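Local coordinates for acyl-CoA synthetase (AMP-forming)/AMP-acid ligase II-like protein (Dyadobacter fermentans, PDB 4GS5) that probably ligates coenzyme A to medium-chain fatty acids, as an AMP-forming member of the ATP-dependent AMP-binding enzyme family, at residues F335-T338 against Q339-I343; V127-V130 against P131-Q135; A271-H275 against L276-N280; N21-F24 against A25-Y28. All coordinates share one frame; numbering follows the deposited sequence. Where two conformers were deposited one is given.

Interaction 1: F335-T338 against Q339-I343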
loop_
_atom_site.group_PDB
_atom_site.type_symbol
_atom_site.label_atom_id
_atom_site.label_comp_id
_atom_site.label_asym_id
_atom_site.label_seq_id
_atom_site.Cartn_x
_atom_site.Cartn_y
_atom_site.Cartn_z
ATOM N N PHE A 335 -21.487 26.809 -8.293
ATOM C CA PHE A 335 -20.213 26.215 -7.909
ATOM C C PHE A 335 -19.170 26.553 -8.961
ATOM O O PHE A 335 -19.454 26.503 -10.147
ATOM C CB PHE A 335 -20.323 24.696 -7.782
ATOM C CG PHE A 335 -21.026 24.236 -6.535
ATOM C CD1 PHE A 335 -21.401 25.144 -5.547
ATOM C CD2 PHE A 335 -21.296 22.884 -6.342
ATOM C CE1 PHE A 335 -22.050 24.712 -4.391
ATOM C CE2 PHE A 335 -21.940 22.443 -5.193
ATOM C CZ PHE A 335 -22.320 23.360 -4.215
ATOM N N ALA A 336 -17.967 26.894 -8.514
ATOM C CA ALA A 336 -16.838 27.090 -9.413
ATOM C C ALA A 336 -16.424 25.756 -9.999
ATOM O O ALA A 336 -16.444 24.732 -9.314
ATOM C CB ALA A 336 -15.672 27.721 -8.676
ATOM N N LYS A 337 -16.047 25.763 -11.272
ATOM C CA LYS A 337 -15.672 24.523 -11.927
ATOM C C LYS A 337 -14.297 24.596 -12.575
ATOM O O LYS A 337 -13.895 25.642 -13.089
ATOM C CB LYS A 337 -16.740 24.106 -12.936
ATOM C CG LYS A 337 -17.582 22.950 -12.448
ATOM C CD LYS A 337 -19.049 23.186 -12.710
ATOM C CE LYS A 337 -19.890 22.177 -11.947
ATOM N NZ LYS A 337 -21.340 22.507 -12.021
ATOM N N THR A 338 -13.578 23.482 -12.522
ATOM C CA THR A 338 -12.260 23.378 -13.133
ATOM C C THR A 338 -12.388 23.341 -14.653
ATOM O O THR A 338 -13.476 23.547 -15.197
ATOM C CB THR A 338 -11.545 22.104 -12.683
ATOM O OG1 THR A 338 -12.188 20.971 -13.276
ATOM C CG2 THR A 338 -11.582 21.978 -11.159
ATOM N N GLN A 339 -11.282 23.078 -15.340
ATOM C CA GLN A 339 -11.315 22.979 -16.796
ATOM C C GLN A 339 -11.829 21.613 -17.233
ATOM O O GLN A 339 -12.213 21.413 -18.388
ATOM C CB GLN A 339 -9.933 23.233 -17.388
ATOM C CG GLN A 339 -9.702 24.660 -17.824
ATOM C CD GLN A 339 -8.561 24.774 -18.814
ATOM O OE1 GLN A 339 -8.733 25.291 -19.919
ATOM N NE2 GLN A 339 -7.388 24.286 -18.423
ATOM N N THR A 340 -11.827 20.675 -16.297
ATOM C CA THR A 340 -12.326 19.333 -16.542
ATOM C C THR A 340 -13.795 19.189 -16.106
ATOM O O THR A 340 -14.347 18.087 -16.110
ATOM C CB THR A 340 -11.463 18.309 -15.801
ATOM O OG1 THR A 340 -11.345 18.701 -14.428
ATOM C CG2 THR A 340 -10.070 18.250 -16.418
ATOM N N ASP A 341 -14.409 20.317 -15.746
ATOM C CA ASP A 341 -15.805 20.396 -15.302
ATOM C C ASP A 341 -16.051 19.748 -13.940
ATOM O O ASP A 341 -17.141 19.237 -13.659
ATOM C CB ASP A 341 -16.782 19.832 -16.334
ATOM C CG ASP A 341 -18.187 20.398 -16.160
ATOM O OD1 ASP A 341 -18.295 21.549 -15.683
ATOM O OD2 ASP A 341 -19.176 19.710 -16.495
ATOM N N LYS A 342 -15.030 19.775 -13.097
ATOM C CA LYS A 342 -15.166 19.285 -11.742
ATOM C C LYS A 342 -15.358 20.476 -10.809
ATOM O O LYS A 342 -14.843 21.572 -11.066
ATOM C CB LYS A 342 -13.928 18.471 -11.363
ATOM C CG LYS A 342 -13.611 17.382 -12.385
ATOM C CD LYS A 342 -12.327 16.654 -12.060
ATOM C CE LYS A 342 -12.007 15.613 -13.139
ATOM N NZ LYS A 342 -10.757 14.858 -12.803
ATOM N N ILE A 343 -16.123 20.276 -9.745
ATOM C CA ILE A 343 -16.290 21.318 -8.744
ATOM C C ILE A 343 -14.922 21.705 -8.202
ATOM O O ILE A 343 -14.190 20.861 -7.689
ATOM C CB ILE A 343 -17.181 20.839 -7.574
ATOM C CG1 ILE A 343 -18.578 20.486 -8.083
ATOM C CG2 ILE A 343 -17.281 21.914 -6.477
ATOM C CD1 ILE A 343 -19.392 19.668 -7.104
#
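A type I beta turn from Thr338 to Asp341 carries this contact. The loop's sequence resembles the lysine-bearing A10 motif of ANL enzymes, with Lys342 probably at the place of the motif lysine. Thr338 N donates to Lys342 O at 2.7 Å, nearly straight (167°) and in the carbonyl plane. The return bond inside the turn, Asp341 N to Thr338 O, is weak at 3.4 Å. The Thr338 hydroxyl does more. Its OG1 sits between the backbone N and the carbonyl carbon (chi1 71°), which turns it into the loop. There Thr338 OG1 accepts from Lys342 N at 3.1 Å and shares a 2.7 Å hydrogen bond with Thr340 OG1. Two bonds thus hold the hydroxyl, one to a residue inside the turn and one to the backbone just after it. Lys337 lays its methylene chain across Asp341, with Lys337 CD 3.5 Å from Asp341 OD1. Lys337 NZ stays 4.9 Å from Asp341 OD1, too far for a salt bridge, though the opposite charges may still attract weakly. At the loop's inner end Ile343 CD1 meets Phe335 CD2 at 3.8 Å. The loop joins strand 329-332 to helix 345-351: Phe335 packs on Thr348 and edge-to-face with Phe283, and Ala336 N bonds to Thr348 OG1.

Interaction 2: V127-V130 against P131-Q135. With EDO (1,2-ethanediol), chain B.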
loop_
_atom_site.group_PDB
_atom_site.type_symbol
_atom_site.label_atom_id
_atom_site.label_comp_id
_atom_site.label_asym_id
_atom_site.label_seq_id
_atom_site.Cartn_x
_atom_site.Cartn_y
_atom_site.Cartn_z
ATOM N N VAL A 127 8.478 -16.952 1.257
ATOM C CA VAL A 127 8.004 -16.612 -0.080
ATOM C C VAL A 127 7.416 -15.217 -0.076
ATOM O O VAL A 127 6.726 -14.837 0.883
ATOM C CB VAL A 127 6.950 -17.603 -0.581
ATOM C CG1 VAL A 127 5.764 -17.638 0.371
ATOM C CG2 VAL A 127 6.500 -17.230 -2.010
ATOM N N ALA A 128 7.683 -14.447 -1.135
ATOM C CA ALA A 128 7.002 -13.157 -1.288
ATOM C C ALA A 128 6.007 -13.299 -2.421
ATOM O O ALA A 128 6.315 -13.902 -3.444
ATOM C CB ALA A 128 7.993 -12.038 -1.572
HETATM N N MSE A 129 4.804 -12.771 -2.244
HETATM C CA MSE A 129 3.800 -12.918 -3.278
HETATM C C MSE A 129 2.761 -11.821 -3.175
HETATM O O MSE A 129 2.809 -11.007 -2.254
HETATM C CB MSE A 129 3.163 -14.313 -3.212
HETATM C CG MSE A 129 2.338 -14.598 -1.973
HETATM SE SE MSE A 129 1.647 -16.457 -1.966
HETATM C CE MSE A 129 3.312 -17.414 -2.164
ATOM N N VAL A 130 1.859 -11.757 -4.153
ATOM C CA VAL A 130 0.765 -10.800 -4.078
ATOM C C VAL A 130 -0.417 -11.506 -3.438
ATOM O O VAL A 130 -0.471 -12.736 -3.430
ATOM C CB VAL A 130 0.371 -10.179 -5.448
ATOM C CG1 VAL A 130 1.541 -9.373 -6.021
ATOM C CG2 VAL A 130 -0.108 -11.250 -6.429
ATOM N N PRO A 131 -1.344 -10.732 -2.863
ATOM C CA PRO A 131 -2.464 -11.295 -2.101
ATOM C C PRO A 131 -3.290 -12.286 -2.913
ATOM O O PRO A 131 -3.712 -13.311 -2.373
ATOM C CB PRO A 131 -3.314 -10.057 -1.769
ATOM C CG PRO A 131 -2.294 -8.953 -1.659
ATOM C CD PRO A 131 -1.276 -9.265 -2.747
HETATM N N MSE A 132 -3.523 -11.987 -4.191
HETATM C CA MSE A 132 -4.274 -12.895 -5.031
HETATM C C MSE A 132 -3.600 -14.262 -5.155
HETATM O O MSE A 132 -4.269 -15.288 -5.312
HETATM C CB MSE A 132 -4.472 -12.301 -6.422
HETATM C CG MSE A 132 -5.668 -12.857 -7.104
HETATM SE SE MSE A 132 -6.152 -11.798 -8.641
HETATM C CE MSE A 132 -7.258 -10.431 -7.798
ATOM N N GLN A 133 -2.277 -14.281 -5.111
ATOM C CA GLN A 133 -1.580 -15.566 -5.171
ATOM C C GLN A 133 -1.846 -16.412 -3.934
ATOM O O GLN A 133 -1.994 -17.635 -4.028
ATOM C CB GLN A 133 -0.080 -15.390 -5.394
ATOM C CG GLN A 133 0.268 -15.038 -6.845
ATOM C CD GLN A 133 1.733 -14.702 -7.005
ATOM O OE1 GLN A 133 2.288 -13.926 -6.227
ATOM N NE2 GLN A 133 2.374 -15.288 -8.007
ATOM N N LEU A 134 -1.910 -15.772 -2.767
ATOM C CA LEU A 134 -2.175 -16.534 -1.555
ATOM C C LEU A 134 -3.626 -16.997 -1.544
ATOM O O LEU A 134 -3.944 -18.101 -1.113
ATOM C CB LEU A 134 -1.886 -15.703 -0.305
ATOM C CG LEU A 134 -2.162 -16.383 1.033
ATOM C CD1 LEU A 134 -1.350 -17.671 1.133
ATOM C CD2 LEU A 134 -1.821 -15.422 2.178
ATOM N N GLN A 135 -4.523 -16.150 -2.016
ATOM C CA GLN A 135 -5.935 -16.512 -2.047
ATOM C C GLN A 135 -6.152 -17.694 -2.987
ATOM O O GLN A 135 -6.998 -18.547 -2.733
ATOM C CB GLN A 135 -6.795 -15.321 -2.474
ATOM C CG GLN A 135 -8.273 -15.428 -2.056
ATOM C CD GLN A 135 -9.136 -16.143 -3.077
ATOM O OE1 GLN A 135 -8.715 -16.384 -4.207
ATOM N NE2 GLN A 135 -10.367 -16.471 -2.686
HETATM C C1 EDO B . -5.048 -7.793 -5.103
HETATM O O1 EDO B . -5.979 -8.831 -4.774
HETATM C C2 EDO B . -3.611 -8.229 -4.811
HETATM O O2 EDO B . -3.187 -9.310 -5.654
#
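A glutamine side chain reaches back past the start of its own helix: Gln133 OE1 accepts from Val130 N at 3.0 Å. The bond is close to straight (166°), and its donor lies in the carbonyl plane of the amide. Val130 holds the N-cap position but has no polar side chain, so only one half of a capping box is present. The Gln133 chain runs extended beyond CG, which carries the amide back along Val130, and Gln133 OE1 ends 3.2 Å from Met129 CB. Its NE2 is held by Thr112 O and Cys84 O, so both ends of the amide are engaged and its rotation is fixed. Val130 O receives weak bonds from Gln133 N and from Leu134 N. The amide N of Met132 donates to O2 of a bound ethanediol at 3.1 Å, a molecule probably from the crystallisation liquor. Met129, modelled as selenomethionine, has CG between its backbone N and carbonyl carbon (chi1 66°). That turns the chain toward the first turn of the helix, with Met129 SE 4.0 Å from Leu134 CB. The contact is the bend of a beta-alpha-beta unit made of strand 126-129, helix 131-139 and strand 153-155. Met129 bonds through its backbone to Leu154 and Gly156, while Pro131 and Leu134 pack on helix 162-169.

Interaction 3: A271-H275 against L276-N280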
loop_
_atom_site.group_PDB
_atom_site.type_symbol
_atom_site.label_atom_id
_atom_site.label_comp_id
_atom_site.label_asym_id
_atom_site.label_seq_id
_atom_site.Cartn_x
_atom_site.Cartn_y
_atom_site.Cartn_z
ATOM N N ALA A 271 -27.427 10.284 1.089
ATOM C CA ALA A 271 -28.607 9.457 1.350
ATOM C C ALA A 271 -29.770 10.314 1.863
ATOM O O ALA A 271 -30.933 10.025 1.588
ATOM C CB ALA A 271 -28.288 8.334 2.332
ATOM N N VAL A 272 -29.448 11.375 2.602
ATOM C CA VAL A 272 -30.473 12.295 3.075
ATOM C C VAL A 272 -31.068 13.096 1.916
ATOM O O VAL A 272 -32.284 13.174 1.779
ATOM C CB VAL A 272 -29.932 13.252 4.145
ATOM C CG1 VAL A 272 -30.924 14.388 4.400
ATOM C CG2 VAL A 272 -29.624 12.485 5.425
ATOM N N PHE A 273 -30.214 13.691 1.084
ATOM C CA PHE A 273 -30.686 14.405 -0.106
ATOM C C PHE A 273 -31.588 13.527 -0.974
ATOM O O PHE A 273 -32.696 13.925 -1.332
ATOM C CB PHE A 273 -29.509 14.901 -0.947
ATOM C CG PHE A 273 -28.962 16.226 -0.506
ATOM C CD1 PHE A 273 -28.389 16.376 0.744
ATOM C CD2 PHE A 273 -28.994 17.315 -1.358
ATOM C CE1 PHE A 273 -27.879 17.598 1.140
ATOM C CE2 PHE A 273 -28.490 18.537 -0.968
ATOM C CZ PHE A 273 -27.930 18.680 0.281
ATOM N N HIS A 274 -31.105 12.337 -1.320
ATOM C CA HIS A 274 -31.881 11.415 -2.153
ATOM C C HIS A 274 -33.248 11.165 -1.527
ATOM O O HIS A 274 -34.278 11.222 -2.205
ATOM C CB HIS A 274 -31.133 10.088 -2.340
ATOM C CG HIS A 274 -31.999 8.965 -2.825
ATOM N ND1 HIS A 274 -32.672 8.118 -1.968
ATOM C CD2 HIS A 274 -32.300 8.549 -4.077
ATOM C CE1 HIS A 274 -33.351 7.230 -2.673
ATOM N NE2 HIS A 274 -33.143 7.468 -3.955
ATOM N N HIS A 275 -33.243 10.903 -0.223
ATOM C CA HIS A 275 -34.466 10.611 0.518
ATOM C C HIS A 275 -35.456 11.775 0.504
ATOM O O HIS A 275 -36.667 11.564 0.592
ATOM C CB HIS A 275 -34.138 10.223 1.963
ATOM C CG HIS A 275 -35.347 9.948 2.804
ATOM N ND1 HIS A 275 -35.775 10.804 3.795
ATOM C CD2 HIS A 275 -36.220 8.912 2.796
ATOM C CE1 HIS A 275 -36.860 10.309 4.362
ATOM N NE2 HIS A 275 -37.151 9.162 3.775
ATOM N N LEU A 276 -34.936 12.996 0.402
ATOM C CA LEU A 276 -35.781 14.189 0.347
ATOM C C LEU A 276 -35.959 14.717 -1.076
ATOM O O LEU A 276 -36.588 15.757 -1.284
ATOM C CB LEU A 276 -35.226 15.297 1.251
ATOM C CG LEU A 276 -35.684 15.309 2.712
ATOM C CD1 LEU A 276 -35.418 13.969 3.384
ATOM C CD2 LEU A 276 -35.005 16.437 3.476
ATOM N N ASN A 277 -35.404 14.002 -2.050
ATOM C CA ASN A 277 -35.489 14.412 -3.449
ATOM C C ASN A 277 -34.954 15.831 -3.694
ATOM O O ASN A 277 -35.586 16.645 -4.368
ATOM C CB ASN A 277 -36.926 14.271 -3.965
ATOM C CG ASN A 277 -37.057 14.630 -5.436
ATOM O OD1 ASN A 277 -37.667 15.644 -5.786
ATOM N ND2 ASN A 277 -36.472 13.807 -6.302
ATOM N N ILE A 278 -33.783 16.118 -3.135
ATOM C CA ILE A 278 -33.108 17.381 -3.374
ATOM C C ILE A 278 -32.077 17.180 -4.472
ATOM O O ILE A 278 -31.135 16.401 -4.314
ATOM C CB ILE A 278 -32.405 17.872 -2.106
ATOM C CG1 ILE A 278 -33.412 17.983 -0.959
ATOM C CG2 ILE A 278 -31.732 19.209 -2.351
ATOM C CD1 ILE A 278 -32.815 18.496 0.336
ATOM N N GLY A 279 -32.266 17.872 -5.590
ATOM C CA GLY A 279 -31.402 17.710 -6.743
ATOM C C GLY A 279 -30.202 18.637 -6.719
ATOM O O GLY A 279 -29.283 18.484 -7.521
ATOM N N ASN A 280 -30.216 19.604 -5.805
ATOM C CA ASN A 280 -29.111 20.545 -5.673
ATOM C C ASN A 280 -27.799 19.823 -5.427
ATOM O O ASN A 280 -27.729 18.886 -4.620
ATOM C CB ASN A 280 -29.356 21.506 -4.512
ATOM C CG ASN A 280 -30.707 22.171 -4.579
ATOM O OD1 ASN A 280 -31.743 21.511 -4.488
ATOM N ND2 ASN A 280 -30.707 23.491 -4.716
#
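Phe273 and Ile278 meet because each first torsion turns a branch inward. In Phe273, CG stands beside the backbone N and opposite the carbonyl carbon (chi1 -85°), and in Ile278 it is CG2 that lies anti to the N. Ile278 CG2 thereby comes to 3.5 Å from Phe273 CD2, and Ile278 CD1 lies over one face of the ring. Ile278 O sits at the ring edge, in its plane. The backbone alongside is a Schellman motif closing helix 262-276. Asn277 has the positive phi, 56°. Ile278 N donates to Phe273 O at 3.0 Å and almost straight (173°), though from above the carbonyl plane. Asn277 N donates to His274 O at 3.0 Å, also from well above the plane. Leu276 CD1 lies 3.2 Å from His275 ND1, a buried nitrogen with no partner in the model. Phe273 also stacks on Phe282 and touches Ile300 of strand 295-301. Replacing Phe273 by an alanine would take away the ring, and would probably leave Ile278 with Met304 but no aromatic partner, and a gap beside Phe282. The motif thus pairs polar and apolar closure. Two backbone bonds fill the carbonyls of Phe273 and His274 as the chain leaves the helix, and the Phe273-Ile278 pair adds the apolar contact classic for a Schellman end.

Interaction 4: N21-F24 against A25-Y28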
loop_
_atom_site.group_PDB
_atom_site.type_symbol
_atom_site.label_atom_id
_atom_site.label_comp_id
_atom_site.label_asym_id
_atom_site.label_seq_id
_atom_site.Cartn_x
_atom_site.Cartn_y
_atom_site.Cartn_z
ATOM N N ASN A 21 15.352 -21.551 -21.216
ATOM C CA ASN A 21 14.109 -20.816 -21.011
ATOM C C ASN A 21 14.433 -19.331 -20.873
ATOM O O ASN A 21 15.234 -18.944 -20.015
ATOM C CB ASN A 21 13.373 -21.325 -19.771
ATOM C CG ASN A 21 11.980 -20.744 -19.640
ATOM O OD1 ASN A 21 11.774 -19.540 -19.802
ATOM N ND2 ASN A 21 11.010 -21.602 -19.349
ATOM N N PRO A 22 13.826 -18.495 -21.730
ATOM C CA PRO A 22 14.133 -17.059 -21.745
ATOM C C PRO A 22 13.751 -16.382 -20.432
ATOM O O PRO A 22 14.459 -15.492 -19.961
ATOM C CB PRO A 22 13.252 -16.527 -22.879
ATOM C CG PRO A 22 12.141 -17.524 -22.989
ATOM C CD PRO A 22 12.785 -18.846 -22.712
ATOM N N TYR A 23 12.638 -16.798 -19.848
ATOM C CA TYR A 23 12.188 -16.179 -18.606
ATOM C C TYR A 23 13.268 -16.331 -17.522
ATOM O O TYR A 23 13.690 -15.348 -16.909
ATOM C CB TYR A 23 10.849 -16.766 -18.157
ATOM C CG TYR A 23 10.401 -16.226 -16.814
ATOM C CD1 TYR A 23 9.806 -14.977 -16.708
ATOM C CD2 TYR A 23 10.588 -16.964 -15.652
ATOM C CE1 TYR A 23 9.405 -14.487 -15.488
ATOM C CE2 TYR A 23 10.197 -16.481 -14.423
ATOM C CZ TYR A 23 9.606 -15.242 -14.344
ATOM O OH TYR A 23 9.219 -14.753 -13.128
ATOM N N PHE A 24 13.745 -17.559 -17.337
ATOM C CA PHE A 24 14.762 -17.862 -16.337
ATOM C C PHE A 24 16.115 -17.226 -16.643
ATOM O O PHE A 24 16.912 -16.963 -15.736
ATOM C CB PHE A 24 14.927 -19.372 -16.195
ATOM C CG PHE A 24 13.758 -20.047 -15.553
ATOM C CD1 PHE A 24 13.030 -19.404 -14.563
ATOM C CD2 PHE A 24 13.387 -21.327 -15.930
ATOM C CE1 PHE A 24 11.949 -20.024 -13.964
ATOM C CE2 PHE A 24 12.308 -21.953 -15.339
ATOM C CZ PHE A 24 11.586 -21.300 -14.351
ATOM N N ALA A 25 16.370 -16.980 -17.921
ATOM C CA ALA A 25 17.624 -16.376 -18.339
ATOM C C ALA A 25 17.674 -14.906 -17.925
ATOM O O ALA A 25 18.758 -14.348 -17.732
ATOM C CB ALA A 25 17.821 -16.529 -19.849
ATOM N N GLN A 26 16.502 -14.286 -17.787
ATOM C CA GLN A 26 16.424 -12.942 -17.231
ATOM C C GLN A 26 17.052 -12.951 -15.842
ATOM O O GLN A 26 17.841 -12.074 -15.494
ATOM C CB GLN A 26 14.972 -12.484 -17.096
ATOM C CG GLN A 26 14.186 -12.383 -18.382
ATOM C CD GLN A 26 12.805 -11.811 -18.132
ATOM O OE1 GLN A 26 11.878 -12.535 -17.766
ATOM N NE2 GLN A 26 12.671 -10.497 -18.293
ATOM N N ALA A 27 16.686 -13.950 -15.051
ATOM C CA ALA A 27 17.189 -14.067 -13.689
ATOM C C ALA A 27 18.708 -14.284 -13.703
ATOM O O ALA A 27 19.476 -13.587 -13.027
ATOM C CB ALA A 27 16.489 -15.217 -12.982
ATOM N N TYR A 28 19.136 -15.248 -14.501
ATOM C CA TYR A 28 20.549 -15.576 -14.585
ATOM C C TYR A 28 21.368 -14.342 -14.983
ATOM O O TYR A 28 22.392 -14.044 -14.361
ATOM C CB TYR A 28 20.758 -16.729 -15.558
ATOM C CG TYR A 28 22.208 -17.101 -15.758
ATOM C CD1 TYR A 28 22.849 -18.000 -14.902
ATOM C CD2 TYR A 28 22.940 -16.548 -16.797
ATOM C CE1 TYR A 28 24.181 -18.338 -15.092
ATOM C CE2 TYR A 28 24.267 -16.882 -16.997
ATOM C CZ TYR A 28 24.881 -17.775 -16.147
ATOM O OH TYR A 28 26.202 -18.090 -16.362
#
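Two kinds of interaction join the first turn of helix 22-36: capping and backbone hydrogen bonds around Asn21 and Ala25, and side-chain packing of Tyr23 with Gln26. Asn21 is the N-cap. Asn21 OD1 accepts from Tyr23 N at 2.9 Å, with the donor in the plane of the amide carbonyl. Asn21 O also takes a bond from Ala25 N at 3.1 Å, so the residue binds the first turn through both its side chain and its backbone. The other end of its amide, ND2, bonds to Glu110. Further along, Gln26 N donates to Pro22 O at 3.2 Å, and Tyr28 N to Phe24 O at 3.1 Å.

In the packing group, Tyr23 has CG anti to its N (chi1 176°), which leaves ring atom CD1 within reach of the Gln26 amide. OE1 of Gln26 rests 3.4 Å from Tyr23 CD1, and ring and amide planes stand 66° apart. Gln26 CB and CG lie against the carbonyl oxygen of Tyr23, with Gln26 CB 3.1 Å from Tyr23 O. At its own edge the Tyr23 ring meets Phe24 CE1. A glycine here instead of Gln26 would remove that amide and would probably leave the Tyr23 ring and carbonyl less covered on this side.

Chemically, the start of the helix is well supplied with partners. Asn21 OD1 satisfies an amide of the first turn that no earlier helical carbonyl could reach. Tyr23 OH, bonded to Val87 N, anchors the far end of the ring to the loop beyond strand 80-83.

How the interactions relate
Along the chain the order is interaction 4, interaction 2, interaction 3, interaction 1. They fall into two groups, consistent with the large N-terminal and small C-terminal domains of ANL enzymes. Interactions 4 and 2 have centres about 22 Å apart and lie on the same side of the chain's centre. Both involve helix starts, at helix 22-36 and helix 131-139. Interactions 3 and 1, also about 22 Å apart between centres, belong to the other group, and both have a partner in Glu301. Between the groups the centres lie about 41 to 59 Å apart. Each contact therefore lies within one of the two groups, and none spans them; in relatives the two domains rotate against each other during the reaction.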